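Local coordinates for DNA replication regulator protein HobA (Helicobacter pylori, PDB 2UVP) that is required for the initiation of DNA replication and increases binding of the initiator DnaA to the oriC origin region, at residues Gly54-Leu68 against Pro84-Phe96. Sequence-based numbering, arbitrary orientation.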
ATOM      1  N   GLY A  54      13.157 -16.627 -15.983  1.00 18.82           N
ATOM      2  CA  GLY A  54      13.073 -15.163 -16.000  1.00 17.91           C
ATOM      3  C   GLY A  54      12.050 -14.584 -15.025  1.00 16.85           C
ATOM      4  O   GLY A  54      11.074 -15.237 -14.672  1.00 17.60           O
ATOM      5  N   SER A  55      12.288 -13.353 -14.597  1.00 16.23           N
ATOM      6  CA  SER A  55      11.352 -12.615 -13.751  1.00 15.44           C
ATOM      7  C   SER A  55      10.537 -11.621 -14.589  1.00 15.12           C
ATOM      8  O   SER A  55      10.992 -11.140 -15.639  1.00 14.83           O
ATOM      9  CB  SER A  55      12.113 -11.883 -12.614  1.00 15.54           C
ATOM     10  OG  SER A  55      13.087 -11.009 -13.146  1.00 16.68           O
ATOM     11  N   LEU A  56       9.314 -11.328 -14.150  1.00 14.93           N
ATOM     12  CA  LEU A  56       8.491 -10.318 -14.815  1.00 13.78           C
ATOM     13  C   LEU A  56       8.332  -9.126 -13.891  1.00 14.01           C
ATOM     14  O   LEU A  56       7.841  -9.264 -12.759  1.00 12.93           O
ATOM     15  CB  LEU A  56       7.105 -10.874 -15.184  1.00 14.65           C
ATOM     16  CG  LEU A  56       7.085 -11.995 -16.219  1.00 14.48           C
ATOM     17  CD1 LEU A  56       5.691 -12.588 -16.257  1.00 15.16           C
ATOM     18  CD2 LEU A  56       7.484 -11.442 -17.581  1.00 17.69           C
ATOM     19  N   LEU A  57       8.783  -7.966 -14.355  1.00 12.66           N
ATOM     20  CA  LEU A  57       8.688  -6.752 -13.552  1.00 12.62           C
ATOM     21  C   LEU A  57       7.537  -5.977 -14.157  1.00 13.10           C
ATOM     22  O   LEU A  57       7.656  -5.427 -15.261  1.00 13.82           O
ATOM     23  CB  LEU A  57       9.993  -5.942 -13.611  1.00 12.51           C
ATOM     24  CG  LEU A  57      11.106  -6.357 -12.621  1.00 13.18           C
ATOM     25  CD1 LEU A  57      11.510  -7.797 -12.750  1.00 15.16           C
ATOM     26  CD2 LEU A  57      12.306  -5.402 -12.831  1.00 14.43           C
ATOM     27  N   VAL A  58       6.426  -5.930 -13.433  1.00 12.73           N
ATOM     28  CA  VAL A  58       5.169  -5.464 -14.009  1.00 13.07           C
ATOM     29  C   VAL A  58       4.888  -4.030 -13.589  1.00 13.09           C
ATOM     30  O   VAL A  58       4.946  -3.677 -12.399  1.00 12.73           O
ATOM     31  CB  VAL A  58       3.965  -6.387 -13.593  1.00 13.69           C
ATOM     32  CG1 VAL A  58       2.727  -6.038 -14.425  1.00 15.20           C
ATOM     33  CG2 VAL A  58       4.294  -7.869 -13.818  1.00 13.06           C
ATOM     34  N   SER A  59       4.564  -3.189 -14.569  1.00 12.36           N
ATOM     35  CA  SER A  59       4.204  -1.806 -14.300  1.00 12.84           C
ATOM     36  C   SER A  59       2.960  -1.432 -15.116  1.00 12.82           C
ATOM     37  O   SER A  59       2.633  -2.107 -16.111  1.00 12.38           O
ATOM     38  CB  SER A  59       5.364  -0.855 -14.652  1.00 13.39           C
ATOM     39  OG  SER A  59       5.754  -0.987 -16.006  1.00 15.15           O
ATOM     40  N   ALA A  60       2.299  -0.353 -14.707  1.00 13.48           N
ATOM     41  CA  ALA A  60       1.089   0.147 -15.419  1.00 13.48           C
ATOM     42  C   ALA A  60       0.945   1.623 -15.178  1.00 13.57           C
ATOM     43  O   ALA A  60       1.392   2.144 -14.140  1.00 13.76           O
ATOM     44  CB  ALA A  60      -0.156  -0.573 -14.937  1.00 13.31           C
ATOM     45  N   ASP A  61       0.260   2.299 -16.099  1.00 13.87           N
ATOM     46  CA  ASP A  61      -0.047   3.713 -15.914  1.00 14.30           C
ATOM     47  C   ASP A  61      -1.026   3.945 -14.750  1.00 15.01           C
ATOM     48  O   ASP A  61      -1.581   2.989 -14.190  1.00 14.36           O
ATOM     49  CB  ASP A  61      -0.493   4.356 -17.257  1.00 14.03           C
ATOM     50  CG  ASP A  61      -1.875   3.902 -17.727  1.00 15.37           C
ATOM     51  OD1 ASP A  61      -2.696   3.410 -16.924  1.00 17.20           O
ATOM     52  OD2 ASP A  61      -2.162   4.083 -18.931  1.00 15.42           O
ATOM     53  N   SER A  62      -1.201   5.208 -14.359  1.00 15.18           N
ATOM     54  CA  SER A  62      -2.022   5.528 -13.195  1.00 17.13           C
ATOM     55  C   SER A  62      -3.431   4.904 -13.295  1.00 17.34           C
ATOM     56  O   SER A  62      -3.904   4.265 -12.342  1.00 20.28           O
ATOM     57  CB  SER A  62      -2.071   7.058 -12.948  1.00 18.02           C
ATOM     58  OG  SER A  62      -2.240   7.784 -14.164  0.50 18.05           O
ATOM     59  N   SER A  63      -4.068   5.017 -14.456  1.00 15.42           N
ATOM     60  CA  SER A  63      -5.447   4.543 -14.590  1.00 14.22           C
ATOM     61  C   SER A  63      -5.539   3.017 -14.520  1.00 14.46           C
ATOM     62  O   SER A  63      -6.634   2.466 -14.312  1.00 14.45           O
ATOM     63  CB  SER A  63      -6.061   5.084 -15.881  1.00 15.64           C
ATOM     64  OG  SER A  63      -6.259   6.491 -15.713  0.50 12.19           O
ATOM     65  N   ARG A  64      -4.399   2.345 -14.701  1.00 13.59           N
ATOM     66  CA  ARG A  64      -4.400   0.873 -14.771  1.00 13.48           C
ATOM     67  C   ARG A  64      -3.790   0.183 -13.558  1.00 12.47           C
ATOM     68  O   ARG A  64      -3.480  -1.028 -13.612  1.00 12.80           O
ATOM     69  CB  ARG A  64      -3.735   0.394 -16.066  1.00 12.88           C
ATOM     70  CG  ARG A  64      -4.737   0.007 -17.183  1.00 14.81           C
ATOM     71  CD  ARG A  64      -5.757   1.105 -17.437  1.00 14.48           C
ATOM     72  NE  ARG A  64      -5.115   2.269 -18.043  1.00 18.25           N
ATOM     73  CZ  ARG A  64      -5.734   3.155 -18.826  1.00 18.28           C
ATOM     74  NH1 ARG A  64      -7.030   3.020 -19.112  1.00 19.84           N
ATOM     75  NH2 ARG A  64      -5.046   4.171 -19.327  1.00 18.19           N
ATOM     76  N   HIS A  65      -3.649   0.912 -12.449  1.00 13.40           N
ATOM     77  CA  HIS A  65      -3.169   0.266 -11.218  1.00 13.87           C
ATOM     78  C   HIS A  65      -4.044  -0.930 -10.860  1.00 12.68           C
ATOM     79  O   HIS A  65      -3.525  -1.945 -10.391  1.00 12.75           O
ATOM     80  CB  HIS A  65      -3.110   1.234 -10.035  1.00 15.15           C
ATOM     81  CG  HIS A  65      -2.045   2.271 -10.153  1.00 19.15           C
ATOM     82  ND1 HIS A  65      -1.788   3.183  -9.147  1.00 23.07           N
ATOM     83  CD2 HIS A  65      -1.136   2.520 -11.128  1.00 21.77           C
ATOM     84  CE1 HIS A  65      -0.790   3.970  -9.515  1.00 24.63           C
ATOM     85  NE2 HIS A  65      -0.368   3.583 -10.706  1.00 25.09           N
ATOM     86  N   TRP A  66      -5.358  -0.833 -11.086  1.00 11.90           N
ATOM     87  CA  TRP A  66      -6.233  -1.988 -10.813  1.00 11.23           C
ATOM     88  C   TRP A  66      -5.784  -3.212 -11.625  1.00 10.90           C
ATOM     89  O   TRP A  66      -5.866  -4.347 -11.151  1.00 11.45           O
ATOM     90  CB  TRP A  66      -7.701  -1.669 -11.107  1.00 10.74           C
ATOM     91  CG  TRP A  66      -7.973  -1.371 -12.562  1.00  9.99           C
ATOM     92  CD1 TRP A  66      -7.908  -0.160 -13.170  1.00 12.42           C
ATOM     93  CD2 TRP A  66      -8.318  -2.324 -13.581  1.00 10.60           C
ATOM     94  NE1 TRP A  66      -8.229  -0.285 -14.513  1.00 11.24           N
ATOM     95  CE2 TRP A  66      -8.487  -1.604 -14.786  1.00 10.48           C
ATOM     96  CE3 TRP A  66      -8.524  -3.712 -13.580  1.00 10.80           C
ATOM     97  CZ2 TRP A  66      -8.835  -2.236 -15.998  1.00 10.63           C
ATOM     98  CZ3 TRP A  66      -8.876  -4.347 -14.792  1.00 12.20           C
ATOM     99  CH2 TRP A  66      -9.037  -3.594 -15.973  1.00 10.10           C
ATOM    100  N   PHE A  67      -5.278  -2.991 -12.837  1.00 10.37           N
ATOM    101  CA  PHE A  67      -4.946  -4.110 -13.721  1.00  9.79           C
ATOM    102  C   PHE A  67      -3.581  -4.700 -13.347  1.00  9.78           C
ATOM    103  O   PHE A  67      -3.366  -5.908 -13.439  1.00  9.98           O
ATOM    104  CB  PHE A  67      -5.010  -3.692 -15.189  1.00 10.00           C
ATOM    105  CG  PHE A  67      -4.789  -4.832 -16.157  1.00 10.85           C
ATOM    106  CD1 PHE A  67      -5.656  -5.936 -16.173  1.00 10.60           C
ATOM    107  CD2 PHE A  67      -3.700  -4.811 -17.029  1.00 12.55           C
ATOM    108  CE1 PHE A  67      -5.471  -6.996 -17.104  1.00 11.40           C
ATOM    109  CE2 PHE A  67      -3.486  -5.876 -17.941  1.00 10.65           C
ATOM    110  CZ  PHE A  67      -4.379  -6.975 -17.957  1.00 11.04           C
ATOM    111  N   LEU A  68      -2.675  -3.840 -12.894  1.00 10.11           N
ATOM    112  CA  LEU A  68      -1.422  -4.301 -12.266  1.00 11.14           C
ATOM    113  C   LEU A  68      -1.770  -5.270 -11.122  1.00 11.09           C
ATOM    114  O   LEU A  68      -1.255  -6.380 -11.052  1.00 10.78           O
ATOM    115  CB  LEU A  68      -0.642  -3.096 -11.715  1.00 12.10           C
ATOM    116  CG  LEU A  68       0.889  -3.110 -11.599  1.00 18.04           C
ATOM    117  CD1 LEU A  68       1.362  -2.112 -10.557  1.00 19.34           C
ATOM    118  CD2 LEU A  68       1.575  -4.439 -11.455  1.00 19.50           C
ATOM    119  N   PRO A  84       3.098 -23.442  -9.910  1.00 24.33           N
ATOM    120  CA  PRO A  84       4.399 -22.942  -9.471  1.00 23.08           C
ATOM    121  C   PRO A  84       4.235 -21.557  -8.861  1.00 22.60           C
ATOM    122  O   PRO A  84       3.246 -20.872  -9.145  1.00 22.61           O
ATOM    123  CB  PRO A  84       5.182 -22.809 -10.774  1.00 23.61           C
ATOM    124  CG  PRO A  84       4.123 -22.598 -11.832  1.00 24.68           C
ATOM    125  CD  PRO A  84       2.974 -23.452 -11.387  1.00 24.43           C
ATOM    126  N   LEU A  85       5.187 -21.152  -8.031  1.00 20.94           N
ATOM    127  CA  LEU A  85       5.264 -19.764  -7.610  1.00 20.19           C
ATOM    128  C   LEU A  85       5.979 -18.984  -8.704  1.00 19.67           C
ATOM    129  O   LEU A  85       7.191 -19.151  -8.910  1.00 20.96           O
ATOM    130  CB  LEU A  85       6.030 -19.640  -6.292  1.00 19.07           C
ATOM    131  CG  LEU A  85       6.194 -18.228  -5.710  1.00 19.61           C
ATOM    132  CD1 LEU A  85       4.845 -17.580  -5.361  1.00 20.52           C
ATOM    133  CD2 LEU A  85       7.092 -18.292  -4.476  1.00 21.26           C
ATOM    134  N   LEU A  86       5.267 -18.103  -9.390  1.00 17.92           N
ATOM    135  CA  LEU A  86       5.884 -17.446 -10.557  1.00 16.44           C
ATOM    136  C   LEU A  86       6.662 -16.213 -10.167  1.00 15.66           C
ATOM    137  O   LEU A  86       6.315 -15.541  -9.206  1.00 15.43           O
ATOM    138  CB  LEU A  86       4.849 -17.111 -11.628  1.00 16.29           C
ATOM    139  CG  LEU A  86       4.105 -18.300 -12.214  1.00 16.81           C
ATOM    140  CD1 LEU A  86       2.889 -17.731 -12.924  1.00 16.37           C
ATOM    141  CD2 LEU A  86       5.017 -19.052 -13.194  1.00 17.84           C
ATOM    142  N   SER A  87       7.751 -15.951 -10.895  1.00 14.58           N
ATOM    143  CA  SER A  87       8.629 -14.851 -10.556  1.00 14.56           C
ATOM    144  C   SER A  87       8.066 -13.522 -11.110  1.00 14.57           C
ATOM    145  O   SER A  87       8.410 -13.096 -12.214  1.00 14.28           O
ATOM    146  CB  SER A  87      10.036 -15.125 -11.088  1.00 15.33           C
ATOM    147  OG  SER A  87      10.896 -14.058 -10.745  1.00 15.43           O
ATOM    148  N   VAL A  88       7.198 -12.878 -10.323  1.00 14.65           N
ATOM    149  CA  VAL A  88       6.454 -11.696 -10.750  1.00 14.91           C
ATOM    150  C   VAL A  88       6.641 -10.630  -9.680  1.00 15.65           C
ATOM    151  O   VAL A  88       6.507 -10.903  -8.476  1.00 16.04           O
ATOM    152  CB  VAL A  88       4.938 -12.002 -10.914  1.00 14.93           C
ATOM    153  CG1 VAL A  88       4.166 -10.767 -11.476  1.00 16.37           C
ATOM    154  CG2 VAL A  88       4.700 -13.232 -11.795  1.00 15.99           C
ATOM    155  N   ILE A  89       6.974  -9.424 -10.119  1.00 14.94           N
ATOM    156  CA  ILE A  89       7.291  -8.327  -9.223  1.00 15.09           C
ATOM    157  C   ILE A  89       6.462  -7.105  -9.598  1.00 14.71           C
ATOM    158  O   ILE A  89       6.288  -6.811 -10.788  1.00 14.87           O
ATOM    159  CB  ILE A  89       8.792  -7.973  -9.324  1.00 16.20           C
ATOM    160  CG1 ILE A  89       9.665  -9.114  -8.754  1.00 17.67           C
ATOM    161  CG2 ILE A  89       9.115  -6.633  -8.669  1.00 16.53           C
ATOM    162  CD1 ILE A  89      10.444  -9.772  -9.792  1.00 23.65           C
ATOM    163  N   ASP A  90       5.944  -6.410  -8.578  1.00 14.08           N
ATOM    164  CA  ASP A  90       5.273  -5.132  -8.756  1.00 14.18           C
ATOM    165  C   ASP A  90       6.345  -4.048  -8.934  1.00 15.00           C
ATOM    166  O   ASP A  90       6.950  -3.575  -7.968  1.00 13.19           O
ATOM    167  CB  ASP A  90       4.362  -4.834  -7.557  1.00 14.42           C
ATOM    168  CG  ASP A  90       3.639  -3.492  -7.671  1.00 14.56           C
ATOM    169  OD1 ASP A  90       4.036  -2.636  -8.496  1.00 14.83           O
ATOM    170  OD2 ASP A  90       2.674  -3.302  -6.888  1.00 16.51           O
ATOM    171  N   PHE A  91       6.583  -3.669 -10.186  1.00 14.78           N
ATOM    172  CA  PHE A  91       7.601  -2.686 -10.494  1.00 15.34           C
ATOM    173  C   PHE A  91       7.181  -1.271 -10.092  1.00 15.34           C
ATOM    174  O   PHE A  91       8.024  -0.500  -9.610  1.00 15.93           O
ATOM    175  CB  PHE A  91       7.982  -2.781 -11.984  1.00 15.71           C
ATOM    176  CG  PHE A  91       9.146  -1.900 -12.383  1.00 17.43           C
ATOM    177  CD1 PHE A  91      10.317  -1.882 -11.640  1.00 17.60           C
ATOM    178  CD2 PHE A  91       9.085  -1.139 -13.550  1.00 20.66           C
ATOM    179  CE1 PHE A  91      11.397  -1.070 -12.015  1.00 18.72           C
ATOM    180  CE2 PHE A  91      10.160  -0.329 -13.939  1.00 21.57           C
ATOM    181  CZ  PHE A  91      11.319  -0.301 -13.167  1.00 20.00           C
ATOM    182  N   ASN A  92       5.893  -0.935 -10.246  1.00 14.91           N
ATOM    183  CA  ASN A  92       5.375   0.373  -9.802  1.00 14.90           C
ATOM    184  C   ASN A  92       5.781   0.630  -8.369  1.00 14.67           C
ATOM    185  O   ASN A  92       6.072   1.762  -8.017  1.00 14.76           O
ATOM    186  CB  ASN A  92       3.836   0.466  -9.836  1.00 15.29           C
ATOM    187  CG  ASN A  92       3.269   0.891 -11.203  1.00 17.28           C
ATOM    188  OD1 ASN A  92       2.160   1.446 -11.287  1.00 23.02           O
ATOM    189  ND2 ASN A  92       3.977   0.603 -12.245  1.00 15.43           N
ATOM    190  N   ALA A  93       5.761  -0.424  -7.548  1.00 14.71           N
ATOM    191  CA  ALA A  93       5.900  -0.274  -6.105  1.00 15.31           C
ATOM    192  C   ALA A  93       7.361  -0.341  -5.672  1.00 16.05           C
ATOM    193  O   ALA A  93       7.686  -0.112  -4.511  1.00 16.17           O
ATOM    194  CB  ALA A  93       5.108  -1.336  -5.382  1.00 16.43           C
ATOM    195  N   SER A  94       8.248  -0.665  -6.591  1.00 15.58           N
ATOM    196  CA  SER A  94       9.622  -0.929  -6.157  1.00 16.97           C
ATOM    197  C   SER A  94      10.436   0.353  -6.034  1.00 17.69           C
ATOM    198  O   SER A  94      10.114   1.374  -6.635  1.00 17.24           O
ATOM    199  CB  SER A  94      10.297  -1.922  -7.079  1.00 18.18           C
ATOM    200  OG  SER A  94      10.846  -1.268  -8.185  1.00 20.31           O
ATOM    201  N   SER A  95      11.500   0.293  -5.236  1.00 18.48           N
ATOM    202  CA  SER A  95      12.363   1.444  -5.047  1.00 20.30           C
ATOM    203  C   SER A  95      13.147   1.769  -6.328  1.00 20.22           C
ATOM    204  O   SER A  95      13.775   2.818  -6.411  1.00 22.09           O
ATOM    205  CB  SER A  95      13.316   1.184  -3.876  1.00 20.84           C
ATOM    206  OG  SER A  95      12.589   0.883  -2.685  1.00 24.74           O
ATOM    207  N   PHE A  96      13.097   0.884  -7.322  1.00 20.09           N
ATOM    208  CA  PHE A  96      13.865   1.082  -8.566  1.00 20.39           C
ATOM    209  C   PHE A  96      13.036   1.729  -9.644  1.00 20.88           C
ATOM    210  O   PHE A  96      13.551   2.034 -10.718  1.00 20.37           O
ATOM    211  CB  PHE A  96      14.433  -0.233  -9.097  1.00 20.56           C
ATOM    212  CG  PHE A  96      15.008  -1.103  -8.030  1.00 20.56           C
ATOM    213  CD1 PHE A  96      15.683  -0.538  -6.948  1.00 20.61           C
ATOM    214  CD2 PHE A  96      14.844  -2.473  -8.082  1.00 21.41           C
ATOM    215  CE1 PHE A  96      16.207  -1.363  -5.924  1.00 20.30           C
ATOM    216  CE2 PHE A  96      15.363  -3.301  -7.075  1.00 21.15           C
ATOM    217  CZ  PHE A  96      16.052  -2.737  -6.004  1.00 19.73           C
TER
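The backbone amide of V58 donates to I89 O at 2.8 Å in an almost straight bond (173° at the hydrogen), pairing two parallel strands of a beta-alpha-beta unit. Helix 65-75 connects strand 55-60 to strand 88-90, the outermost strand on this side of the chain's parallel sheet, a topology consistent with a Rossmann-like SIS-type fold. As in parallel pairing generally, one residue serves as donor and acceptor: L56 N reaches S87 O, L56 O receives I89 N, and V58 O receives F91 N. This last bond is bent to 144°, its donor tilted from the carbonyl plane, as the chain leaves the strand for the type I turn F91-S94.

The two sheet faces are packed differently. V58 CG2 meets V88 CG1 at 3.7 Å beneath helix 65-75, whose I71, L72 and L75 cover these valines. On the opposite face L57 and I89 run side by side in the same direction, their CD1 methyls 3.7 Å apart, and I109 of helix 102-112 packs on L57. F91 follows there: with CG anti to the backbone N (chi1 -174°), its ring is carried to S59, whose CB lies at the ring edge, 3.9 Å from CD2, while F118 and Y97 meet the same ring. S59 OG itself is hydrogen-bonded to H120.

Just ahead of V88, S87 OG is buried against S55 CB and has no polar partner in the model. Beyond I89, D90 closes an Asx motif, its OD1 accepting A93 N at 3.0 Å from above the carboxylate plane. L68, from the first turn of the connecting helix, crosses the D90 side chain at about a right angle, placing CD1 3.4 Å from D90 OD1 and 3.6 Å from N92 CB.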